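Local coordinates for putative protein (Aquifex aeolicus, PDB 1T6T) that is of unknown function but carries a Toprim domain related to that of ribonuclease M5, so it probably acts on nucleic acids, at residues 42-47 with 56-61; 63-68 with 84-89; 24-29 with 33-38. All coordinates share one frame; numbering follows the deposited sequence.

Contact 1. Residues 42-47 with 56-61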
ATOM      1  N   ASN B  42       0.776   5.763 -19.045  1.00 11.83           N
ATOM      2  CA  ASN B  42       0.293   6.893 -18.256  1.00 10.76           C
ATOM      3  C   ASN B  42      -0.294   6.370 -16.952  1.00 11.64           C
ATOM      4  O   ASN B  42      -1.504   6.409 -16.731  1.00 10.27           O
ATOM      5  CB  ASN B  42      -0.749   7.675 -19.068  1.00 12.16           C
ATOM      6  CG  ASN B  42      -1.117   9.002 -18.432  1.00 11.81           C
ATOM      7  OD1 ASN B  42      -0.375   9.540 -17.606  1.00 11.75           O
ATOM      8  ND2 ASN B  42      -2.262   9.548 -18.827  1.00 11.73           N
ATOM      9  N   VAL B  43       0.597   5.903 -16.081  1.00 12.17           N
ATOM     10  CA  VAL B  43       0.212   5.305 -14.810  1.00 11.02           C
ATOM     11  C   VAL B  43       1.026   5.854 -13.646  1.00 10.50           C
ATOM     12  O   VAL B  43       2.224   6.093 -13.776  1.00 10.61           O
ATOM     13  CB  VAL B  43       0.430   3.768 -14.856  1.00 11.65           C
ATOM     14  CG1 VAL B  43      -0.039   3.127 -13.551  1.00 10.76           C
ATOM     15  CG2 VAL B  43      -0.305   3.168 -16.042  1.00 12.74           C
ATOM     16  N   ILE B  44       0.366   6.060 -12.515  1.00  9.55           N
ATOM     17  CA  ILE B  44       1.042   6.531 -11.312  1.00 10.81           C
ATOM     18  C   ILE B  44       0.828   5.483 -10.233  1.00 11.27           C
ATOM     19  O   ILE B  44      -0.303   5.049 -10.003  1.00 12.77           O
ATOM     20  CB  ILE B  44       0.462   7.867 -10.783  1.00 11.17           C
ATOM     21  CG1 ILE B  44       0.753   8.999 -11.770  1.00 12.07           C
ATOM     22  CG2 ILE B  44       1.070   8.193  -9.408  1.00 12.74           C
ATOM     23  CD1 ILE B  44       0.169  10.331 -11.342  1.00 14.24           C
ATOM     24  N   ASP B  45       1.911   5.063  -9.591  1.00 11.42           N
ATOM     25  CA  ASP B  45       1.804   4.089  -8.507  1.00 12.79           C
ATOM     26  C   ASP B  45       1.816   4.861  -7.190  1.00 12.91           C
ATOM     27  O   ASP B  45       2.671   5.720  -6.969  1.00 13.57           O
ATOM     28  CB  ASP B  45       2.941   3.056  -8.582  1.00 13.88           C
ATOM     29  CG  ASP B  45       4.324   3.686  -8.660  1.00 19.35           C
ATOM     30  OD1 ASP B  45       4.492   4.730  -9.324  1.00 22.16           O
ATOM     31  OD2 ASP B  45       5.258   3.109  -8.068  1.00 20.26           O
ATOM     32  N   LEU B  46       0.850   4.558  -6.328  1.00 11.13           N
ATOM     33  CA  LEU B  46       0.681   5.249  -5.053  1.00 11.96           C
ATOM     34  C   LEU B  46       1.685   4.936  -3.939  1.00 11.44           C
ATOM     35  O   LEU B  46       2.068   5.828  -3.184  1.00 12.31           O
ATOM     36  CB  LEU B  46      -0.743   5.001  -4.541  1.00 12.92           C
ATOM     37  CG  LEU B  46      -1.277   5.856  -3.392  1.00 16.88           C
ATOM     38  CD1 LEU B  46      -1.351   7.319  -3.818  1.00 17.88           C
ATOM     39  CD2 LEU B  46      -2.657   5.350  -2.995  1.00 18.05           C
ATOM     40  N   SER B  47       2.105   3.682  -3.817  1.00 13.68           N
ATOM     41  CA  SER B  47       3.044   3.336  -2.754  1.00 13.97           C
ATOM     42  C   SER B  47       4.289   4.210  -2.822  1.00 13.57           C
ATOM     43  O   SER B  47       4.882   4.381  -3.887  1.00 13.92           O
ATOM     44  CB  SER B  47       3.442   1.861  -2.842  1.00 17.69           C
ATOM     45  OG  SER B  47       4.286   1.512  -1.752  1.00 20.77           O
ATOM     46  N   ASP B  56      -0.976  16.905  -6.486  1.00 15.52           N
ATOM     47  CA  ASP B  56      -0.031  17.896  -6.984  1.00 17.68           C
ATOM     48  C   ASP B  56       0.540  17.545  -8.355  1.00 18.00           C
ATOM     49  O   ASP B  56       0.796  18.433  -9.174  1.00 18.38           O
ATOM     50  CB  ASP B  56       1.104  18.101  -5.976  1.00 19.84           C
ATOM     51  CG  ASP B  56       0.612  18.683  -4.660  1.00 23.59           C
ATOM     52  OD1 ASP B  56      -0.454  19.337  -4.656  1.00 24.81           O
ATOM     53  OD2 ASP B  56       1.295  18.497  -3.630  1.00 23.88           O
HETATM   54  N   MSE B  57       0.735  16.253  -8.604  1.00 15.96           N
HETATM   55  CA  MSE B  57       1.266  15.776  -9.882  1.00 17.66           C
HETATM   56  C   MSE B  57       0.280  15.970 -11.028  1.00 17.57           C
HETATM   57  O   MSE B  57       0.680  16.207 -12.167  1.00 16.90           O
HETATM   58  CB  MSE B  57       1.597  14.284  -9.795  1.00 18.01           C
HETATM   59  CG  MSE B  57       2.801  13.936  -8.958  1.00 23.49           C
HETATM   60 SE   MSE B  57       2.902  12.014  -8.707  1.00 29.30          SE
HETATM   61  CE  MSE B  57       3.620  11.513 -10.433  1.00 26.70           C
ATOM     62  N   LEU B  58      -1.009  15.860 -10.719  1.00 15.13           N
ATOM     63  CA  LEU B  58      -2.054  15.976 -11.730  1.00 16.46           C
ATOM     64  C   LEU B  58      -2.618  17.375 -11.947  1.00 15.64           C
ATOM     65  O   LEU B  58      -3.132  17.678 -13.025  1.00 17.03           O
ATOM     66  CB  LEU B  58      -3.206  15.033 -11.384  1.00 17.43           C
ATOM     67  CG  LEU B  58      -2.854  13.555 -11.193  1.00 19.11           C
ATOM     68  CD1 LEU B  58      -4.087  12.799 -10.727  1.00 23.73           C
ATOM     69  CD2 LEU B  58      -2.319  12.974 -12.492  1.00 22.82           C
ATOM     70  N   GLU B  59      -2.525  18.219 -10.927  1.00 15.73           N
ATOM     71  CA  GLU B  59      -3.060  19.573 -10.996  1.00 17.77           C
ATOM     72  C   GLU B  59      -2.671  20.323 -12.262  1.00 19.06           C
ATOM     73  O   GLU B  59      -1.488  20.458 -12.579  1.00 18.95           O
ATOM     74  CB  GLU B  59      -2.609  20.386  -9.782  1.00 19.45           C
ATOM     75  CG  GLU B  59      -3.384  21.679  -9.617  1.00 22.84           C
ATOM     76  CD  GLU B  59      -2.834  22.559  -8.522  1.00 24.69           C
ATOM     77  OE1 GLU B  59      -2.258  22.024  -7.549  1.00 24.26           O
ATOM     78  OE2 GLU B  59      -2.992  23.792  -8.632  1.00 28.06           O
ATOM     79  N   GLY B  60      -3.679  20.810 -12.977  1.00 20.94           N
ATOM     80  CA  GLY B  60      -3.439  21.565 -14.194  1.00 24.25           C
ATOM     81  C   GLY B  60      -2.929  20.771 -15.380  1.00 24.87           C
ATOM     82  O   GLY B  60      -2.634  21.344 -16.431  1.00 26.45           O
ATOM     83  N   LYS B  61      -2.820  19.456 -15.229  1.00 23.79           N
ATOM     84  CA  LYS B  61      -2.330  18.615 -16.315  1.00 22.67           C
ATOM     85  C   LYS B  61      -3.371  17.606 -16.778  1.00 21.58           C
ATOM     86  O   LYS B  61      -3.547  17.386 -17.976  1.00 20.33           O
ATOM     87  CB  LYS B  61      -1.060  17.881 -15.886  1.00 23.31           C
ATOM     88  CG  LYS B  61       0.106  18.801 -15.583  1.00 25.94           C
ATOM     89  CD  LYS B  61       1.354  18.006 -15.243  1.00 29.15           C
ATOM     90  CE  LYS B  61       2.540  18.921 -15.007  1.00 31.54           C
ATOM     91  NZ  LYS B  61       3.778  18.130 -14.754  1.00 34.85           N
TER

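Contact 2. Residues 63-68 with 84-89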
ATOM      1  N   GLU B  63      -7.491  16.150 -16.021  1.00 18.91           N
ATOM      2  CA  GLU B  63      -8.766  16.419 -15.371  1.00 21.72           C
ATOM      3  C   GLU B  63      -9.448  15.131 -14.938  1.00 19.08           C
ATOM      4  O   GLU B  63     -10.301  15.142 -14.055  1.00 19.50           O
ATOM      5  CB  GLU B  63      -9.695  17.170 -16.326  1.00 25.79           C
ATOM      6  CG  GLU B  63      -9.153  18.498 -16.813  1.00 34.39           C
ATOM      7  CD  GLU B  63     -10.007  19.097 -17.917  1.00 40.57           C
ATOM      8  OE1 GLU B  63      -9.724  20.238 -18.340  1.00 44.00           O
ATOM      9  OE2 GLU B  63     -10.959  18.421 -18.365  1.00 43.51           O
ATOM     10  N   LYS B  64      -9.067  14.024 -15.562  1.00 18.36           N
ATOM     11  CA  LYS B  64      -9.680  12.738 -15.271  1.00 18.63           C
ATOM     12  C   LYS B  64      -8.678  11.697 -14.788  1.00 17.73           C
ATOM     13  O   LYS B  64      -7.541  11.638 -15.261  1.00 15.91           O
ATOM     14  CB  LYS B  64     -10.393  12.221 -16.519  1.00 21.67           C
ATOM     15  CG  LYS B  64     -11.387  11.103 -16.259  1.00 28.68           C
ATOM     16  CD  LYS B  64     -11.973  10.547 -17.559  1.00 32.96           C
ATOM     17  CE  LYS B  64     -12.612  11.628 -18.423  1.00 36.82           C
ATOM     18  NZ  LYS B  64     -11.610  12.563 -19.023  1.00 39.46           N
ATOM     19  N   VAL B  65      -9.117  10.880 -13.838  1.00 14.77           N
ATOM     20  CA  VAL B  65      -8.280   9.834 -13.278  1.00 15.69           C
ATOM     21  C   VAL B  65      -9.004   8.493 -13.271  1.00 15.65           C
ATOM     22  O   VAL B  65     -10.147   8.391 -12.827  1.00 16.16           O
ATOM     23  CB  VAL B  65      -7.866  10.160 -11.828  1.00 16.67           C
ATOM     24  CG1 VAL B  65      -7.068   9.008 -11.250  1.00 17.25           C
ATOM     25  CG2 VAL B  65      -7.053  11.441 -11.789  1.00 18.43           C
ATOM     26  N   ILE B  66      -8.332   7.465 -13.774  1.00 12.34           N
ATOM     27  CA  ILE B  66      -8.892   6.125 -13.791  1.00 11.63           C
ATOM     28  C   ILE B  66      -8.342   5.380 -12.571  1.00 12.06           C
ATOM     29  O   ILE B  66      -7.132   5.192 -12.451  1.00 11.00           O
ATOM     30  CB  ILE B  66      -8.483   5.375 -15.074  1.00 12.93           C
ATOM     31  CG1 ILE B  66      -9.099   6.068 -16.299  1.00 11.37           C
ATOM     32  CG2 ILE B  66      -8.924   3.921 -14.988  1.00 12.48           C
ATOM     33  CD1 ILE B  66      -8.570   5.554 -17.625  1.00 14.43           C
ATOM     34  N   LEU B  67      -9.221   4.978 -11.660  1.00 12.21           N
ATOM     35  CA  LEU B  67      -8.784   4.256 -10.466  1.00 12.74           C
ATOM     36  C   LEU B  67      -8.696   2.767 -10.766  1.00 13.66           C
ATOM     37  O   LEU B  67      -9.670   2.159 -11.213  1.00 14.90           O
ATOM     38  CB  LEU B  67      -9.760   4.489  -9.308  1.00 14.08           C
ATOM     39  CG  LEU B  67      -9.937   5.937  -8.853  1.00 15.63           C
ATOM     40  CD1 LEU B  67     -10.855   5.971  -7.643  1.00 17.47           C
ATOM     41  CD2 LEU B  67      -8.578   6.549  -8.514  1.00 16.49           C
ATOM     42  N   LEU B  68      -7.524   2.186 -10.541  1.00 13.32           N
ATOM     43  CA  LEU B  68      -7.326   0.761 -10.792  1.00 14.13           C
ATOM     44  C   LEU B  68      -6.650   0.047  -9.640  1.00 14.94           C
ATOM     45  O   LEU B  68      -5.589  -0.542  -9.810  1.00 16.63           O
ATOM     46  CB  LEU B  68      -6.490   0.528 -12.051  1.00 16.31           C
ATOM     47  CG  LEU B  68      -7.186   0.254 -13.382  1.00 23.21           C
ATOM     48  CD1 LEU B  68      -6.152  -0.310 -14.351  1.00 22.03           C
ATOM     49  CD2 LEU B  68      -8.331  -0.741 -13.196  1.00 21.24           C
ATOM     50  N   GLU B  84     -12.566   9.777  -2.880  1.00 11.96           N
ATOM     51  CA  GLU B  84     -13.006  10.928  -2.101  1.00 14.69           C
ATOM     52  C   GLU B  84     -12.032  12.100  -2.234  1.00 13.45           C
ATOM     53  O   GLU B  84     -12.447  13.237  -2.448  1.00 12.51           O
ATOM     54  CB  GLU B  84     -13.160  10.525  -0.628  1.00 17.69           C
ATOM     55  CG  GLU B  84     -13.598  11.647   0.313  1.00 24.29           C
ATOM     56  CD  GLU B  84     -14.844  12.381  -0.158  1.00 29.92           C
ATOM     57  OE1 GLU B  84     -15.764  11.730  -0.708  1.00 30.90           O
ATOM     58  OE2 GLU B  84     -14.908  13.616   0.042  1.00 32.64           O
ATOM     59  N   LEU B  85     -10.737  11.823  -2.117  1.00 10.90           N
ATOM     60  CA  LEU B  85      -9.735  12.874  -2.223  1.00 10.57           C
ATOM     61  C   LEU B  85      -9.734  13.547  -3.589  1.00 11.27           C
ATOM     62  O   LEU B  85      -9.814  14.772  -3.686  1.00 10.88           O
ATOM     63  CB  LEU B  85      -8.332  12.325  -1.939  1.00 11.57           C
ATOM     64  CG  LEU B  85      -7.201  13.349  -2.118  1.00 12.57           C
ATOM     65  CD1 LEU B  85      -7.431  14.546  -1.199  1.00 12.25           C
ATOM     66  CD2 LEU B  85      -5.860  12.698  -1.823  1.00 14.43           C
ATOM     67  N   LEU B  86      -9.640  12.751  -4.646  1.00 11.34           N
ATOM     68  CA  LEU B  86      -9.606  13.315  -5.986  1.00 12.11           C
ATOM     69  C   LEU B  86     -10.868  14.100  -6.314  1.00 11.97           C
ATOM     70  O   LEU B  86     -10.791  15.194  -6.871  1.00 11.67           O
ATOM     71  CB  LEU B  86      -9.356  12.209  -7.022  1.00 12.39           C
ATOM     72  CG  LEU B  86      -7.942  11.609  -6.936  1.00 14.49           C
ATOM     73  CD1 LEU B  86      -7.857  10.369  -7.799  1.00 15.70           C
ATOM     74  CD2 LEU B  86      -6.903  12.640  -7.373  1.00 15.99           C
ATOM     75  N   SER B  87     -12.030  13.567  -5.959  1.00 13.19           N
ATOM     76  CA  SER B  87     -13.259  14.292  -6.248  1.00 14.92           C
ATOM     77  C   SER B  87     -13.291  15.607  -5.455  1.00 14.58           C
ATOM     78  O   SER B  87     -13.769  16.625  -5.954  1.00 14.17           O
ATOM     79  CB  SER B  87     -14.488  13.426  -5.924  1.00 14.96           C
ATOM     80  OG  SER B  87     -14.564  13.111  -4.545  1.00 23.01           O
ATOM     81  N   SER B  88     -12.762  15.591  -4.232  1.00 13.13           N
ATOM     82  CA  SER B  88     -12.758  16.797  -3.403  1.00 14.07           C
ATOM     83  C   SER B  88     -11.864  17.878  -4.000  1.00 14.70           C
ATOM     84  O   SER B  88     -12.071  19.065  -3.748  1.00 16.24           O
ATOM     85  CB  SER B  88     -12.282  16.487  -1.977  1.00 13.02           C
ATOM     86  OG  SER B  88     -10.870  16.348  -1.918  1.00 12.63           O
ATOM     87  N   GLN B  89     -10.875  17.466  -4.791  1.00 13.54           N
ATOM     88  CA  GLN B  89      -9.944  18.410  -5.401  1.00 14.18           C
ATOM     89  C   GLN B  89     -10.344  18.843  -6.809  1.00 16.05           C
ATOM     90  O   GLN B  89      -9.595  19.556  -7.477  1.00 17.47           O
ATOM     91  CB  GLN B  89      -8.533  17.816  -5.427  1.00 13.61           C
ATOM     92  CG  GLN B  89      -8.021  17.358  -4.059  1.00 13.00           C
ATOM     93  CD  GLN B  89      -7.984  18.480  -3.032  1.00 13.23           C
ATOM     94  OE1 GLN B  89      -7.390  19.531  -3.265  1.00 15.42           O
ATOM     95  NE2 GLN B  89      -8.617  18.254  -1.884  1.00 12.27           N
TER

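Contact 3. Residues 24-29 with 33-38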
ATOM      1  N   ILE B  24      -3.978   6.773 -15.035  1.00 10.32           N
ATOM      2  CA  ILE B  24      -4.373   5.579 -14.306  1.00 10.04           C
ATOM      3  C   ILE B  24      -3.625   5.551 -12.981  1.00 10.56           C
ATOM      4  O   ILE B  24      -2.417   5.802 -12.938  1.00 10.74           O
ATOM      5  CB  ILE B  24      -4.005   4.306 -15.104  1.00  9.41           C
ATOM      6  CG1 ILE B  24      -4.822   4.259 -16.398  1.00 11.03           C
ATOM      7  CG2 ILE B  24      -4.223   3.061 -14.237  1.00 12.78           C
ATOM      8  CD1 ILE B  24      -4.338   3.229 -17.403  1.00 12.99           C
ATOM      9  N   LEU B  25      -4.344   5.247 -11.905  1.00 10.83           N
ATOM     10  CA  LEU B  25      -3.731   5.163 -10.583  1.00 11.40           C
ATOM     11  C   LEU B  25      -3.773   3.724 -10.085  1.00 10.41           C
ATOM     12  O   LEU B  25      -4.827   3.083 -10.094  1.00 11.42           O
ATOM     13  CB  LEU B  25      -4.464   6.056  -9.577  1.00 13.32           C
ATOM     14  CG  LEU B  25      -4.559   7.557  -9.854  1.00 18.15           C
ATOM     15  CD1 LEU B  25      -5.124   8.251  -8.615  1.00 21.46           C
ATOM     16  CD2 LEU B  25      -3.189   8.125 -10.189  1.00 21.48           C
ATOM     17  N   VAL B  26      -2.617   3.217  -9.670  1.00  9.82           N
ATOM     18  CA  VAL B  26      -2.522   1.865  -9.137  1.00  9.60           C
ATOM     19  C   VAL B  26      -1.773   1.950  -7.822  1.00 10.33           C
ATOM     20  O   VAL B  26      -1.221   2.992  -7.476  1.00 11.00           O
ATOM     21  CB  VAL B  26      -1.774   0.888 -10.101  1.00 10.21           C
ATOM     22  CG1 VAL B  26      -2.533   0.771 -11.420  1.00 10.27           C
ATOM     23  CG2 VAL B  26      -0.341   1.356 -10.334  1.00  9.60           C
ATOM     24  N   GLU B  27      -1.746   0.847  -7.092  1.00 12.16           N
ATOM     25  CA  GLU B  27      -1.086   0.827  -5.802  1.00 14.70           C
ATOM     26  C   GLU B  27       0.419   0.633  -5.881  1.00 14.63           C
ATOM     27  O   GLU B  27       1.178   1.403  -5.301  1.00 15.01           O
ATOM     28  CB  GLU B  27      -1.684  -0.288  -4.944  1.00 18.64           C
ATOM     29  CG  GLU B  27      -1.831   0.060  -3.475  1.00 30.60           C
ATOM     30  CD  GLU B  27      -0.533   0.492  -2.838  1.00 34.47           C
ATOM     31  OE1 GLU B  27       0.397  -0.341  -2.746  1.00 37.74           O
ATOM     32  OE2 GLU B  27      -0.446   1.669  -2.432  1.00 37.97           O
ATOM     33  N   GLY B  28       0.851  -0.395  -6.605  1.00 15.39           N
ATOM     34  CA  GLY B  28       2.273  -0.681  -6.661  1.00 15.65           C
ATOM     35  C   GLY B  28       3.043  -0.580  -7.958  1.00 14.93           C
ATOM     36  O   GLY B  28       2.484  -0.523  -9.055  1.00 12.70           O
ATOM     37  N   LYS B  29       4.363  -0.573  -7.810  1.00 15.15           N
ATOM     38  CA  LYS B  29       5.266  -0.477  -8.945  1.00 17.67           C
ATOM     39  C   LYS B  29       5.091  -1.679  -9.869  1.00 17.21           C
ATOM     40  O   LYS B  29       5.250  -1.561 -11.079  1.00 15.60           O
ATOM     41  CB  LYS B  29       6.710  -0.384  -8.445  1.00 22.46           C
ATOM     42  CG  LYS B  29       7.717  -0.006  -9.516  1.00 30.23           C
ATOM     43  CD  LYS B  29       9.091   0.280  -8.914  1.00 35.88           C
ATOM     44  CE  LYS B  29       9.658  -0.939  -8.201  1.00 38.48           C
ATOM     45  NZ  LYS B  29      11.009  -0.668  -7.630  1.00 41.18           N
ATOM     46  N   LYS B  33       4.248  -1.893 -13.775  1.00 16.43           N
ATOM     47  CA  LYS B  33       5.056  -2.676 -14.706  1.00 17.60           C
ATOM     48  C   LYS B  33       4.188  -3.600 -15.552  1.00 16.21           C
ATOM     49  O   LYS B  33       4.422  -3.763 -16.750  1.00 16.05           O
ATOM     50  CB  LYS B  33       6.107  -3.492 -13.946  1.00 20.70           C
ATOM     51  CG  LYS B  33       7.258  -2.649 -13.431  1.00 28.98           C
ATOM     52  CD  LYS B  33       8.302  -3.486 -12.709  1.00 35.00           C
ATOM     53  CE  LYS B  33       9.580  -2.685 -12.486  1.00 37.95           C
ATOM     54  NZ  LYS B  33       9.325  -1.399 -11.779  1.00 40.32           N
ATOM     55  N   ALA B  34       3.182  -4.200 -14.927  1.00 15.46           N
ATOM     56  CA  ALA B  34       2.277  -5.100 -15.629  1.00 16.07           C
ATOM     57  C   ALA B  34       1.554  -4.356 -16.753  1.00 16.10           C
ATOM     58  O   ALA B  34       1.380  -4.884 -17.855  1.00 15.29           O
ATOM     59  CB  ALA B  34       1.265  -5.692 -14.652  1.00 16.38           C
ATOM     60  N   LEU B  35       1.129  -3.127 -16.471  1.00 13.92           N
ATOM     61  CA  LEU B  35       0.438  -2.321 -17.472  1.00 13.55           C
ATOM     62  C   LEU B  35       1.384  -1.891 -18.587  1.00 14.28           C
ATOM     63  O   LEU B  35       0.990  -1.802 -19.752  1.00 15.92           O
ATOM     64  CB  LEU B  35      -0.180  -1.082 -16.818  1.00 11.24           C
ATOM     65  CG  LEU B  35      -1.378  -1.384 -15.912  1.00 12.23           C
ATOM     66  CD1 LEU B  35      -1.740  -0.154 -15.084  1.00 13.54           C
ATOM     67  CD2 LEU B  35      -2.553  -1.838 -16.774  1.00 12.78           C
ATOM     68  N   SER B  36       2.634  -1.627 -18.223  1.00 14.29           N
ATOM     69  CA  SER B  36       3.638  -1.197 -19.183  1.00 17.80           C
ATOM     70  C   SER B  36       3.845  -2.245 -20.278  1.00 18.38           C
ATOM     71  O   SER B  36       4.126  -1.908 -21.425  1.00 20.55           O
ATOM     72  CB  SER B  36       4.962  -0.927 -18.462  1.00 18.21           C
ATOM     73  OG  SER B  36       5.941  -0.444 -19.366  1.00 24.58           O
ATOM     74  N   LYS B  37       3.700  -3.516 -19.920  1.00 20.24           N
ATOM     75  CA  LYS B  37       3.872  -4.598 -20.886  1.00 21.94           C
ATOM     76  C   LYS B  37       2.851  -4.526 -22.016  1.00 21.47           C
ATOM     77  O   LYS B  37       3.090  -5.037 -23.109  1.00 20.45           O
ATOM     78  CB  LYS B  37       3.772  -5.951 -20.182  1.00 26.27           C
ATOM     79  CG  LYS B  37       4.897  -6.197 -19.191  1.00 31.34           C
ATOM     80  CD  LYS B  37       4.850  -7.608 -18.631  1.00 37.27           C
ATOM     81  CE  LYS B  37       6.018  -7.854 -17.691  1.00 39.36           C
ATOM     82  NZ  LYS B  37       7.320  -7.609 -18.367  1.00 42.87           N
ATOM     83  N   PHE B  38       1.715  -3.889 -21.745  1.00 18.73           N
ATOM     84  CA  PHE B  38       0.658  -3.739 -22.738  1.00 18.04           C
ATOM     85  C   PHE B  38       0.699  -2.339 -23.343  1.00 15.82           C
ATOM     86  O   PHE B  38      -0.266  -1.883 -23.946  1.00 15.69           O
ATOM     87  CB  PHE B  38      -0.705  -3.997 -22.093  1.00 18.50           C
ATOM     88  CG  PHE B  38      -0.903  -5.420 -21.660  1.00 19.86           C
ATOM     89  CD1 PHE B  38      -1.260  -6.397 -22.583  1.00 22.24           C
ATOM     90  CD2 PHE B  38      -0.699  -5.791 -20.333  1.00 21.33           C
ATOM     91  CE1 PHE B  38      -1.411  -7.728 -22.194  1.00 23.45           C
ATOM     92  CE2 PHE B  38      -0.846  -7.118 -19.932  1.00 22.94           C
ATOM     93  CZ  PHE B  38      -1.203  -8.089 -20.866  1.00 23.67           C
TER

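Contact 1. Residues 42-47 with 56-61
Ile44 meets Met57 and Leu58 where the last turn of helix 51-58 packs on strand 43-45, outermost in this chain's parallel Toprim sheet. The helix belongs to the crossover that leads from strand 43-45 to strand 64-67. Ile44 and Met57, a selenomethionine, meet end to end: the delta methyl of one lies against the methyl of the other. CG1 of Ile44 lies anti to the carbonyl carbon (chi1 -67°), and the extended second torsion carries CD1 out to the helix. The Met57 chain bends at its third torsion (78°) and brings its methyl group round to Ile44. Met57 CE lies 3.8 Å from Ile44 CD1 and 4.0 Å from Ile44 CG1. Leu58 comes differently: it runs alongside Ile44 in the reverse sense, and CD2 is the branch that touches. This gives a small apolar contact with no hydrogen bond across it. Ile44 and Leu58 are buried, whereas Met57 lies at the exposed margin. Leu58 also packs on Val23, and Ile44 on Leu25, so the neighbouring strand shares the contact. The helix ends here, as Glu59 leaves helical geometry. The chain then turns through Gly60, and Lys61 N bonds to Leu58 O at 2.8 Å.

Contact 2. Residues 63-68 with 84-89
Leu86 sets its CD1 methyl against two residues of strand 64-67, Val65 and Leu67. Val65 CG1 is 3.8 Å from Leu86 CD1, and Leu67 CD2 is 4.0 Å from the same methyl. The approaches differ. The Val65 and Leu86 side chains cross at about a right angle, while the two leucines, Leu67 and Leu86, lie antiparallel, flank to flank. In Val65, CG1 lies anti to the backbone N (chi1 176°), and this branch meets the leucine. All three residues are buried, and the contact is wholly apolar.

Leu25, on the neighbouring strand, touches all three of them and widens the apolar layer. Leu86 and Leu67 also pack on Val93.

Further out, polar groups tie up the end of helix 73-88. Ser88 OG donates to Leu85 O at 2.6 Å; the hydroxyl sits 20° off the plane of that carbonyl. Gln89 NE2 in turn donates to Ser88 OG at 3.0 Å.

Strand 64-67 and helix 73-88 are the first two elements of a beta-alpha-beta unit completed by strand 92-94. Strand 64-67 is bonded through its backbone to strands 23-26 and 92-94. Helix 73-88 lies on one face of the sheet beside helix 51-58, and Ile66, pointing away from it, meets Leu15 and Ala18 of helix 8-18.

Contact 3. Residues 24-29 with 33-38
Leu35 makes the apolar part of this contact, packing on Ile24 and Val26 through its CD1 methyl. Leu35 CD1 is 3.9 Å from Val26 CG1 and 4.1 Å from Ile24 CG2. Leu35 and Val26 overlap as they head opposite ways, whereas Leu35 crosses Ile24 at a slant. Val26 CG1 lies anti to the carbonyl carbon (chi1 -62°), and that branch faces the leucine.

The hydrogen bonding belongs to the start of helix 29-36. Lys33 N donates to Lys29 O at 2.9 Å, with an N-H...O angle of 149°. Gly28 is the N-cap, and its N is bonded to the carboxylate of Asp31, three residues on.

The charged part is the pair Lys29 and Lys33, whose chains run alongside each other. The bend at the last torsion of Lys33 (chi4 54°) folds its NZ over the aliphatic part of Lys29. Lys33 NZ is 3.1 Å from Lys29 CG, a tight approach. The NZ atoms of Lys29 and Lys33 are 4.5 Å apart, and the like charges probably repel somewhat. Both lysines are exposed, and Lys29 also touches Asp45.

Strand 23-26 and helix 29-36 open a beta-alpha-beta unit that strand 43-45 completes. Glu27 follows the strand, a position consistent with the conserved glutamate of Toprim domains. Leu35 also reaches Val43, and Leu25 faces helix 73-88.

Overall arrangement
The contacts follow one another along the chain in the order 3, 1, 2. All three lie within the Toprim domain and pack a helix on the same four-stranded parallel sheet. The sheet order is 43-45, 23-26, 64-67, 92-94, so the strand of contact 3 is hydrogen-bonded to those of contacts 1 and 2. The centres of contacts 1 and 2 are about 10 Å apart, and Leu58 packs on Val65 between them. The centres of contacts 2 and 3 are about 17 Å apart, those of contacts 1 and 3 about 13 Å. Helix 29-36 lies on one face together with helix 8-18; helices 51-58 and 73-88 lie on the other. Together they build the layered alpha/beta core of the domain.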